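Local coordinates for protein particle-associated glycoside hydrolase (Acinetobacter phage Fri1, PDB 6C72) that probably hydrolyses the capsular polysaccharide of Acinetobacter baumannii as a trimeric phage tailspike depolymerase, stripping the host capsule during virus entry, at residues Thr488-Phe493 and Thr576-Val581; Leu497-Val502 and Ser566-Thr571; Ile513-Ala518 and Ala528-Phe533; Pro552-Lys557 and Leu572-Phe577. All coordinates share one frame; numbering follows the deposited sequence.

Interaction 1. Residues Thr488-Phe493 and Thr576-Val581; sequences TEIRNF and TFIVKV
Thr488-Phe493 pairs antiparallel with Thr576-Val581, the two being neighbouring strands in the six-stranded sheet of the C-terminal beta sandwich; their axes approach to 4.8 Å. The backbone supplies most of the polar contact. Glu489 with Val581, Arg491 with Val579 and Phe493 with Phe577 are hydrogen-bonded pairs, each joined by two N-H...O bonds. At the first of them the bond from Val581 N to Glu489 O is nearly straight (2.9 Å, 173°), whereas Glu489 N reaches Val581 O at 3.2 Å and more bent.

Apolar contacts differ between the faces. On the face carrying Phe493 and Val579, CG2 of Val579 comes obliquely to the ring, 3.4 Å from Phe493 CD2; Val502 of the second sheet also packs on Phe493. On the other face, Ile490 has CG1 anti to the backbone N (chi1 -163°), and its CD1 lies 3.5 Å from Ile578 CG2. The base of Lys580 joins them, its CB 3.9 Å from Ile490 CG1.

Several polar side-chain ends find partners outside the two segments. Lys580 NZ makes a salt bridge to Asp582 and a cation-pi contact with Phe486 of the second subunit, while Asn492 ND2 bonds Asp483 O of that subunit. Arg491 makes a cation-pi contact with Trp595, but its NH1 stays within its own strand, donating to Ile490 O at 2.6 Å from 52° above the carbonyl plane.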
# COMPACT_ATOMS: atom_id res chain seq x y z
N THR A 488 -45.00 -2.13 9.40
CA THR A 488 -45.57 -1.05 10.19
C THR A 488 -44.95 0.28 9.76
O THR A 488 -43.73 0.36 9.55
CB THR A 488 -45.39 -1.35 11.69
OG1 THR A 488 -45.86 -0.25 12.47
CG2 THR A 488 -43.95 -1.60 12.03
N GLU A 489 -45.79 1.29 9.56
CA GLU A 489 -45.38 2.66 9.30
C GLU A 489 -46.14 3.60 10.23
O GLU A 489 -47.17 3.23 10.81
CB GLU A 489 -45.62 3.07 7.83
CG GLU A 489 -44.69 2.43 6.83
CD GLU A 489 -45.01 2.82 5.39
OE1 GLU A 489 -46.21 2.93 5.05
OE2 GLU A 489 -44.06 3.03 4.60
N ILE A 490 -45.66 4.83 10.33
CA ILE A 490 -46.18 5.77 11.32
C ILE A 490 -46.09 7.19 10.76
O ILE A 490 -45.09 7.57 10.12
CB ILE A 490 -45.44 5.60 12.66
CG1 ILE A 490 -46.20 6.25 13.81
CG2 ILE A 490 -43.99 6.10 12.55
CD1 ILE A 490 -45.63 5.90 15.20
N ARG A 491 -47.13 7.98 11.01
CA ARG A 491 -47.20 9.34 10.48
C ARG A 491 -47.74 10.26 11.56
O ARG A 491 -48.46 9.83 12.46
CB ARG A 491 -48.11 9.42 9.23
CG ARG A 491 -47.59 8.65 8.04
CD ARG A 491 -46.32 9.30 7.52
NE ARG A 491 -45.76 8.63 6.35
CZ ARG A 491 -44.94 7.58 6.41
NH1 ARG A 491 -44.58 7.09 7.60
NH2 ARG A 491 -44.47 7.03 5.30
N ASN A 492 -47.39 11.53 11.44
CA ASN A 492 -47.91 12.60 12.28
C ASN A 492 -49.05 13.27 11.54
O ASN A 492 -48.93 13.56 10.35
CB ASN A 492 -46.79 13.59 12.61
CG ASN A 492 -47.26 14.79 13.44
OD1 ASN A 492 -48.22 15.47 13.08
ND2 ASN A 492 -46.57 15.06 14.54
N PHE A 493 -50.17 13.49 12.23
CA PHE A 493 -51.33 14.14 11.62
C PHE A 493 -51.77 15.32 12.46
O PHE A 493 -51.98 15.18 13.67
CB PHE A 493 -52.50 13.18 11.42
CG PHE A 493 -52.32 12.29 10.26
CD1 PHE A 493 -52.56 12.75 8.98
CD2 PHE A 493 -51.85 11.00 10.43
CE1 PHE A 493 -52.35 11.92 7.90
CE2 PHE A 493 -51.65 10.17 9.36
CZ PHE A 493 -51.89 10.62 8.10
N THR A 576 -52.88 17.32 17.56
CA THR A 576 -51.73 16.52 17.17
C THR A 576 -51.95 15.06 17.51
O THR A 576 -52.02 14.69 18.69
CB THR A 576 -50.46 17.03 17.84
OG1 THR A 576 -50.28 18.42 17.54
CG2 THR A 576 -49.27 16.26 17.33
N PHE A 577 -52.00 14.21 16.49
CA PHE A 577 -52.21 12.79 16.67
C PHE A 577 -51.14 12.00 15.94
O PHE A 577 -50.66 12.42 14.88
CB PHE A 577 -53.61 12.38 16.18
CG PHE A 577 -54.74 12.95 17.01
CD1 PHE A 577 -55.21 14.24 16.77
CD2 PHE A 577 -55.31 12.20 18.02
CE1 PHE A 577 -56.24 14.77 17.54
CE2 PHE A 577 -56.35 12.70 18.79
CZ PHE A 577 -56.82 13.99 18.54
N ILE A 578 -50.73 10.88 16.53
CA ILE A 578 -49.82 9.94 15.88
C ILE A 578 -50.65 8.76 15.39
O ILE A 578 -51.50 8.24 16.12
CB ILE A 578 -48.72 9.47 16.85
CG1 ILE A 578 -47.97 10.66 17.48
CG2 ILE A 578 -47.80 8.50 16.13
CD1 ILE A 578 -47.14 11.54 16.52
N VAL A 579 -50.40 8.33 14.15
CA VAL A 579 -51.14 7.24 13.54
C VAL A 579 -50.15 6.16 13.11
O VAL A 579 -49.27 6.40 12.28
CB VAL A 579 -51.99 7.72 12.36
CG1 VAL A 579 -52.74 6.58 11.73
CG2 VAL A 579 -52.95 8.82 12.81
N LYS A 580 -50.27 4.98 13.71
CA LYS A 580 -49.42 3.84 13.38
C LYS A 580 -50.26 2.75 12.74
O LYS A 580 -51.37 2.47 13.21
CB LYS A 580 -48.71 3.33 14.63
CG LYS A 580 -47.81 2.11 14.42
CD LYS A 580 -47.07 1.79 15.71
CE LYS A 580 -46.07 0.65 15.56
NZ LYS A 580 -46.74 -0.69 15.44
N VAL A 581 -49.76 2.17 11.65
CA VAL A 581 -50.45 1.11 10.93
C VAL A 581 -49.61 -0.16 10.96
O VAL A 581 -48.41 -0.13 10.63
CB VAL A 581 -50.75 1.50 9.47
CG1 VAL A 581 -51.74 0.51 8.90
CG2 VAL A 581 -51.30 2.90 9.41

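Interaction 2. Residues Leu497-Val502 and Ser566-Thr571; sequences LNFKEV and SLAGIT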
# COMPACT_ATOMS: atom_id res chain seq x y z
N LEU A 497 -61.27 20.30 12.48
CA LEU A 497 -62.63 19.83 12.71
C LEU A 497 -63.27 19.18 11.49
O LEU A 497 -64.34 18.57 11.63
CB LEU A 497 -63.53 20.96 13.19
CG LEU A 497 -63.01 21.66 14.45
CD1 LEU A 497 -64.03 22.70 14.96
CD2 LEU A 497 -62.65 20.63 15.51
N ASN A 498 -62.65 19.27 10.31
CA ASN A 498 -63.21 18.64 9.12
C ASN A 498 -62.59 17.26 8.97
O ASN A 498 -61.39 17.08 9.19
CB ASN A 498 -62.90 19.47 7.87
CG ASN A 498 -63.60 20.84 7.84
OD1 ASN A 498 -64.76 20.96 8.23
ND2 ASN A 498 -62.88 21.86 7.39
N PHE A 499 -63.41 16.29 8.57
CA PHE A 499 -62.88 14.96 8.27
C PHE A 499 -61.91 15.04 7.11
O PHE A 499 -62.18 15.71 6.11
CB PHE A 499 -64.01 13.98 7.93
CG PHE A 499 -64.58 13.27 9.13
CD1 PHE A 499 -63.85 12.26 9.76
CD2 PHE A 499 -65.81 13.61 9.63
CE1 PHE A 499 -64.37 11.59 10.85
CE2 PHE A 499 -66.33 12.95 10.74
CZ PHE A 499 -65.61 11.94 11.34
N LYS A 500 -60.79 14.34 7.23
CA LYS A 500 -59.73 14.35 6.24
C LYS A 500 -59.32 12.91 5.94
O LYS A 500 -59.00 12.16 6.86
CB LYS A 500 -58.55 15.18 6.74
CG LYS A 500 -57.23 14.86 6.08
CD LYS A 500 -56.18 15.94 6.36
CE LYS A 500 -55.91 16.10 7.86
NZ LYS A 500 -54.58 16.71 8.11
N GLU A 501 -59.35 12.53 4.67
CA GLU A 501 -58.84 11.23 4.26
C GLU A 501 -57.34 11.15 4.55
O GLU A 501 -56.58 12.02 4.13
CB GLU A 501 -59.09 11.00 2.77
CG GLU A 501 -60.55 10.79 2.37
CD GLU A 501 -60.74 10.63 0.86
OE1 GLU A 501 -59.89 11.13 0.10
OE2 GLU A 501 -61.74 10.00 0.43
N VAL A 502 -56.91 10.11 5.27
CA VAL A 502 -55.50 10.01 5.65
C VAL A 502 -54.84 8.79 5.00
O VAL A 502 -53.66 8.85 4.65
CB VAL A 502 -55.31 9.97 7.18
CG1 VAL A 502 -55.79 11.27 7.84
CG2 VAL A 502 -56.00 8.75 7.80
N SER A 566 -60.82 8.19 7.19
CA SER A 566 -60.82 9.63 7.40
C SER A 566 -60.86 9.93 8.89
O SER A 566 -61.55 9.24 9.66
CB SER A 566 -62.01 10.29 6.71
OG SER A 566 -61.92 10.13 5.31
N LEU A 567 -60.12 10.95 9.30
CA LEU A 567 -60.02 11.33 10.70
C LEU A 567 -60.35 12.80 10.86
O LEU A 567 -60.25 13.58 9.92
CB LEU A 567 -58.62 11.06 11.26
CG LEU A 567 -58.11 9.63 11.20
CD1 LEU A 567 -56.70 9.54 11.81
CD2 LEU A 567 -59.07 8.67 11.89
N ALA A 568 -60.77 13.16 12.07
CA ALA A 568 -61.04 14.56 12.38
C ALA A 568 -60.85 14.77 13.88
O ALA A 568 -61.00 13.84 14.67
CB ALA A 568 -62.45 14.98 11.96
N GLY A 569 -60.51 16.00 14.25
CA GLY A 569 -60.44 16.38 15.64
C GLY A 569 -61.79 16.82 16.14
O GLY A 569 -62.75 16.93 15.39
N ILE A 570 -61.85 17.10 17.44
CA ILE A 570 -63.06 17.58 18.10
C ILE A 570 -62.90 19.01 18.58
O ILE A 570 -63.83 19.81 18.48
CB ILE A 570 -63.42 16.65 19.28
CG1 ILE A 570 -63.56 15.21 18.80
CG2 ILE A 570 -64.69 17.12 19.95
CD1 ILE A 570 -63.88 14.22 19.93
N THR A 571 -61.73 19.36 19.09
CA THR A 571 -61.44 20.72 19.49
C THR A 571 -60.09 21.11 18.90
O THR A 571 -59.14 20.31 18.92
CB THR A 571 -61.44 20.84 21.02
OG1 THR A 571 -62.68 20.32 21.53
CG2 THR A 571 -61.31 22.30 21.44
O HOH W 1 -65.07 17.73 14.24
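An antiparallel pairing in the smaller, four-stranded sheet of the C-terminal sandwich joins Lys500 to Leu567 and continues, as the first strand turns into loop, through Phe499 and Leu497 toward Gly569. The short strands are strongly splayed, with N-to-C directions 127° apart, and within the two segments one hydrogen-bonded pair forms: Lys500 N to Leu567 O at 2.8 Å and Leu567 N to Lys500 O at 2.9 Å. At the adjoining non-hydrogen-bonded pair, Glu501 holds CG beside its backbone N (chi1 -70°), which brings this carbon to 3.3 Å from Ser566 OG. On the face turned to the other sheet, Val502 and Leu567 cross at about a right angle, CG2 of the valine 4.1 Å from CG of the leucine.

The loop side is held by different means. Ala568 CB sits over one face of the Phe499 ring, 4.0 Å from its centroid and 17° off the normal, a CH-pi contact; Lys557 and Ser559 of the next strand also touch this ring. Further on, one water donates both to Leu497 O (2.8 Å) and to Gly569 O (2.7 Å), and the Leu497 methyl CD2 packs 3.3 Å from Ile570 O. Beyond the last direct backbone bond between the segments, Leu497 O and Gly569 O are both acceptors, and the water supplies the proton that each receives.

Interaction 3. Residues Ile513-Ala518 and Ala528-Phe533; sequences ITITGA and AYVELF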
# COMPACT_ATOMS: atom_id res chain seq x y z
N ILE A 513 -54.75 -0.09 13.03
CA ILE A 513 -54.35 1.32 13.06
C ILE A 513 -54.47 1.81 14.49
O ILE A 513 -55.54 1.71 15.09
CB ILE A 513 -55.21 2.19 12.13
CG1 ILE A 513 -55.04 1.79 10.66
CG2 ILE A 513 -54.86 3.67 12.33
CD1 ILE A 513 -56.08 0.88 10.14
N THR A 514 -53.39 2.35 15.05
CA THR A 514 -53.39 2.90 16.40
C THR A 514 -53.29 4.42 16.32
O THR A 514 -52.38 4.94 15.69
CB THR A 514 -52.25 2.34 17.24
OG1 THR A 514 -52.35 0.92 17.26
CG2 THR A 514 -52.34 2.86 18.67
N ILE A 515 -54.23 5.11 16.95
CA ILE A 515 -54.31 6.56 16.92
C ILE A 515 -54.16 7.04 18.34
O ILE A 515 -54.90 6.59 19.23
CB ILE A 515 -55.65 7.03 16.32
CG1 ILE A 515 -55.95 6.31 15.01
CG2 ILE A 515 -55.62 8.53 16.06
CD1 ILE A 515 -57.40 6.42 14.59
N THR A 516 -53.22 7.95 18.58
CA THR A 516 -53.03 8.46 19.93
C THR A 516 -52.56 9.91 19.86
O THR A 516 -52.07 10.37 18.83
CB THR A 516 -52.07 7.57 20.73
OG1 THR A 516 -52.05 7.98 22.10
CG2 THR A 516 -50.68 7.64 20.17
N GLY A 517 -52.75 10.64 20.95
CA GLY A 517 -52.31 12.02 21.00
C GLY A 517 -50.83 12.16 21.32
O GLY A 517 -50.23 11.32 21.99
N ALA A 518 -50.23 13.24 20.82
CA ALA A 518 -48.86 13.60 21.15
C ALA A 518 -48.77 15.13 21.10
O ALA A 518 -47.94 15.72 20.42
CB ALA A 518 -47.86 12.95 20.19
N ALA A 528 -56.28 10.50 23.37
CA ALA A 528 -56.93 9.42 22.66
C ALA A 528 -55.97 8.25 22.57
O ALA A 528 -54.76 8.43 22.50
CB ALA A 528 -57.37 9.84 21.26
N TYR A 529 -56.54 7.05 22.63
CA TYR A 529 -55.84 5.83 22.25
C TYR A 529 -56.91 4.92 21.65
O TYR A 529 -57.71 4.32 22.37
CB TYR A 529 -55.12 5.17 23.42
CG TYR A 529 -54.12 4.14 22.98
CD1 TYR A 529 -54.53 2.94 22.40
CD2 TYR A 529 -52.75 4.32 23.20
CE1 TYR A 529 -53.62 1.98 21.99
CE2 TYR A 529 -51.82 3.36 22.81
CZ TYR A 529 -52.26 2.18 22.20
OH TYR A 529 -51.36 1.22 21.80
N VAL A 530 -56.96 4.89 20.32
CA VAL A 530 -58.02 4.24 19.57
C VAL A 530 -57.38 3.22 18.65
O VAL A 530 -56.39 3.52 17.97
CB VAL A 530 -58.83 5.28 18.76
CG1 VAL A 530 -59.81 4.59 17.82
CG2 VAL A 530 -59.54 6.22 19.71
N GLU A 531 -57.91 2.00 18.65
CA GLU A 531 -57.46 0.96 17.75
C GLU A 531 -58.56 0.68 16.72
O GLU A 531 -59.71 0.44 17.08
CB GLU A 531 -57.09 -0.31 18.52
CG GLU A 531 -55.84 -0.14 19.38
CD GLU A 531 -55.55 -1.34 20.27
OE1 GLU A 531 -56.48 -2.12 20.59
OE2 GLU A 531 -54.36 -1.54 20.63
N LEU A 532 -58.20 0.77 15.44
CA LEU A 532 -59.09 0.43 14.35
C LEU A 532 -58.53 -0.79 13.63
O LEU A 532 -57.32 -0.91 13.42
CB LEU A 532 -59.23 1.60 13.36
CG LEU A 532 -59.68 2.97 13.90
CD1 LEU A 532 -59.88 3.94 12.78
CD2 LEU A 532 -60.97 2.86 14.74
N PHE A 533 -59.43 -1.69 13.21
CA PHE A 533 -59.07 -2.98 12.65
C PHE A 533 -59.76 -3.17 11.30
O PHE A 533 -60.90 -2.72 11.12
CB PHE A 533 -59.46 -4.13 13.59
CG PHE A 533 -58.88 -4.01 14.97
CD1 PHE A 533 -59.46 -3.17 15.91
CD2 PHE A 533 -57.74 -4.72 15.31
CE1 PHE A 533 -58.91 -3.06 17.17
CE2 PHE A 533 -57.19 -4.62 16.58
CZ PHE A 533 -57.76 -3.79 17.51
O HOH W 2 -51.91 -0.32 19.78
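Ile513 and Leu532 exchange two backbone bonds, Ile513 N to Leu532 O at 2.7 Å and Leu532 N to Ile513 O at 2.8 Å, both with 172° at the hydrogen. Ile515 and Val530 repeat the exchange, each bond at 163°. Beyond them Ala528 O takes over as a double acceptor. Thr516 carries OG1 anti to its backbone N (chi1 -172°), beside the carbonyl carbon, from where the hydroxyl donates to Ala528 O at 2.8 Å; Gly517 N adds a weak bond to the same oxygen at 3.4 Å.

The segments belong to the two strands of a beta hairpin, 509-517 and 528-536, inside the six-stranded sheet of the C-terminal sandwich. Thr514 and Thr516 satisfy their outward backbone groups on Lys580 and Ile578 of the neighbouring strand, while the side chains of Ile513, Ile515, Val530 and Leu532 face the other sheet, where Leu567, Tyr558 and Trp560 lie among their partners.

On the opposite face a water collects three side-chain oxygens: it is 2.8 Å from Thr514 OG1, 2.6 Å from Tyr529 OH, and donates to Glu531 OE2 at 2.9 Å. Glu531 has further partners, OE2 in a salt bridge with Lys512 and OE1 accepting from Asn546 ND2. Thr514 CG2 approaches the tyrosine obliquely, 3.6 Å from Tyr529 CZ. Asn535 of the second subunit bonds both Ala528 N and Gly517 O, and Phe533 of that subunit meets the Tyr529 ring edge-to-face.

Interaction 4. Residues Pro552-Lys557 and Leu572-Phe577; sequences PLYGVK and LSANTF. With ZN (zinc ion), chain L.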
# COMPACT_ATOMS: atom_id res chain seq x y z
N PRO A 552 -64.11 12.87 25.13
CA PRO A 552 -65.24 13.42 24.34
C PRO A 552 -65.01 14.83 23.85
O PRO A 552 -65.64 15.24 22.86
CB PRO A 552 -66.42 13.35 25.31
CG PRO A 552 -65.78 13.30 26.67
CD PRO A 552 -64.51 12.55 26.51
N LEU A 553 -64.11 15.59 24.48
CA LEU A 553 -63.78 16.93 24.05
C LEU A 553 -62.44 17.00 23.31
O LEU A 553 -62.31 17.80 22.38
CB LEU A 553 -63.75 17.88 25.26
CG LEU A 553 -63.55 19.38 25.03
CD1 LEU A 553 -64.71 19.98 24.25
CD2 LEU A 553 -63.38 20.11 26.35
N TYR A 554 -61.47 16.16 23.67
CA TYR A 554 -60.12 16.24 23.10
C TYR A 554 -59.73 15.01 22.29
O TYR A 554 -58.55 14.87 21.93
CB TYR A 554 -59.10 16.45 24.22
CG TYR A 554 -59.36 17.69 25.04
CD1 TYR A 554 -59.62 18.92 24.43
CD2 TYR A 554 -59.36 17.62 26.44
CE1 TYR A 554 -59.86 20.05 25.19
CE2 TYR A 554 -59.60 18.75 27.20
CZ TYR A 554 -59.85 19.97 26.57
OH TYR A 554 -60.09 21.09 27.33
N GLY A 555 -60.68 14.13 21.99
CA GLY A 555 -60.41 12.90 21.28
C GLY A 555 -60.43 13.05 19.77
O GLY A 555 -60.27 14.14 19.22
N VAL A 556 -60.66 11.93 19.10
CA VAL A 556 -60.55 11.82 17.65
C VAL A 556 -61.82 11.20 17.11
O VAL A 556 -62.49 10.42 17.79
CB VAL A 556 -59.30 10.99 17.23
CG1 VAL A 556 -59.47 9.53 17.63
CG2 VAL A 556 -59.03 11.11 15.73
N LYS A 557 -62.17 11.57 15.88
CA LYS A 557 -63.29 10.99 15.15
C LYS A 557 -62.74 10.27 13.92
O LYS A 557 -61.76 10.72 13.32
CB LYS A 557 -64.31 12.06 14.75
CG LYS A 557 -65.03 12.67 15.93
CD LYS A 557 -65.39 14.15 15.74
CE LYS A 557 -66.51 14.40 14.74
NZ LYS A 557 -67.11 15.79 14.89
N LEU A 572 -60.02 22.32 18.35
CA LEU A 572 -58.85 22.72 17.57
C LEU A 572 -57.57 22.62 18.40
O LEU A 572 -56.52 22.22 17.88
CB LEU A 572 -59.06 24.12 17.02
CG LEU A 572 -60.10 24.16 15.88
CD1 LEU A 572 -60.43 25.59 15.43
CD2 LEU A 572 -59.62 23.34 14.70
N SER A 573 -57.64 22.94 19.69
CA SER A 573 -56.44 22.85 20.52
C SER A 573 -55.95 21.42 20.64
O SER A 573 -54.77 21.19 20.88
CB SER A 573 -56.72 23.43 21.92
OG SER A 573 -57.69 22.65 22.60
N ALA A 574 -56.83 20.45 20.45
CA ALA A 574 -56.45 19.04 20.53
C ALA A 574 -56.33 18.52 19.10
O ALA A 574 -57.23 17.89 18.54
CB ALA A 574 -57.46 18.26 21.35
N ASN A 575 -55.15 18.76 18.51
CA ASN A 575 -54.96 18.56 17.08
C ASN A 575 -53.85 17.60 16.69
O ASN A 575 -53.85 17.14 15.54
CB ASN A 575 -54.67 19.91 16.39
CG ASN A 575 -53.49 20.60 16.99
OD1 ASN A 575 -53.36 20.66 18.21
ND2 ASN A 575 -52.57 21.05 16.14
N THR A 576 -52.88 17.32 17.56
CA THR A 576 -51.73 16.52 17.17
C THR A 576 -51.95 15.06 17.51
O THR A 576 -52.02 14.69 18.69
CB THR A 576 -50.46 17.03 17.84
OG1 THR A 576 -50.28 18.42 17.54
CG2 THR A 576 -49.27 16.26 17.33
N PHE A 577 -52.00 14.21 16.49
CA PHE A 577 -52.21 12.79 16.67
C PHE A 577 -51.14 12.00 15.94
O PHE A 577 -50.66 12.42 14.88
CB PHE A 577 -53.61 12.38 16.18
CG PHE A 577 -54.74 12.95 17.01
CD1 PHE A 577 -55.21 14.24 16.77
CD2 PHE A 577 -55.31 12.20 18.02
CE1 PHE A 577 -56.24 14.77 17.54
CE2 PHE A 577 -56.35 12.70 18.79
CZ PHE A 577 -56.82 13.99 18.54
ZN ZN L . -52.14 21.22 19.85
O HOH W 3 -59.80 16.89 19.32
O HOH W 4 -50.21 21.95 18.82
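Tyr554 meets Ala574 through their beta carbons, 3.8 Å from CB to CB, while the ring of Phe577 reaches the neighbouring residues. Val556 CG2 lies over one face of that ring, and Val556 CB is 3.7 Å from Phe577 CE2; Tyr554 O sits at the ring edge, near its plane, and Gly555 O comes to 3.5 Å from Phe577 CZ. No direct hydrogen bond crosses the contact. A water does so instead, donating to Gly555 O at 2.8 Å and to Ala574 O at 2.9 Å.

Outward from this shell, Asp551 OD1 accepts from both Leu553 N and Tyr554 N in the turn before Gly555, and Ser573 OG donates to Ala524 O. Asn575 points away from the 552-557 side. Its CG occupies the crowded position between backbone N and carbonyl carbon (chi1 57°), and its OD1 binds the zinc ion at 2.1 Å; Asn494 OD1 accepts from Asn575 ND2. Asp519 OD1 and a water, the latter 2.3 Å from the zinc, are further ligands. Thr576 N also bonds Asp519 OD2, tying a second-shell backbone group to a first-shell carboxylate. The result is a zinc site in the loops at the end of the C-terminal sandwich, to which Thr521 and Ser573 also belong.

In the fold
All four contacts lie in the C-terminal beta sandwich, beyond the long beta-helix. Interactions 1 and 3 share the six-stranded sheet, with centres about 9 Å apart, and meet where strands 576-585 and 509-517 pair: Ile578 N is 2.7 Å from Thr516 O. Interaction 2 belongs to the facing sheet and closes the core against both, through Phe493 CE1 to Val502 CG1 at 3.5 Å and Leu567 CD2 to Ile515 CD1 at 3.9 Å. Interaction 4 shares Thr576 and Phe577 with interaction 1 and continues into interaction 2 at Ala568 O to Lys557 N, 2.8 Å. Its Asn575 binds zinc, and the nearest atom of the Thr576 side chain is about 4 Å from that ion.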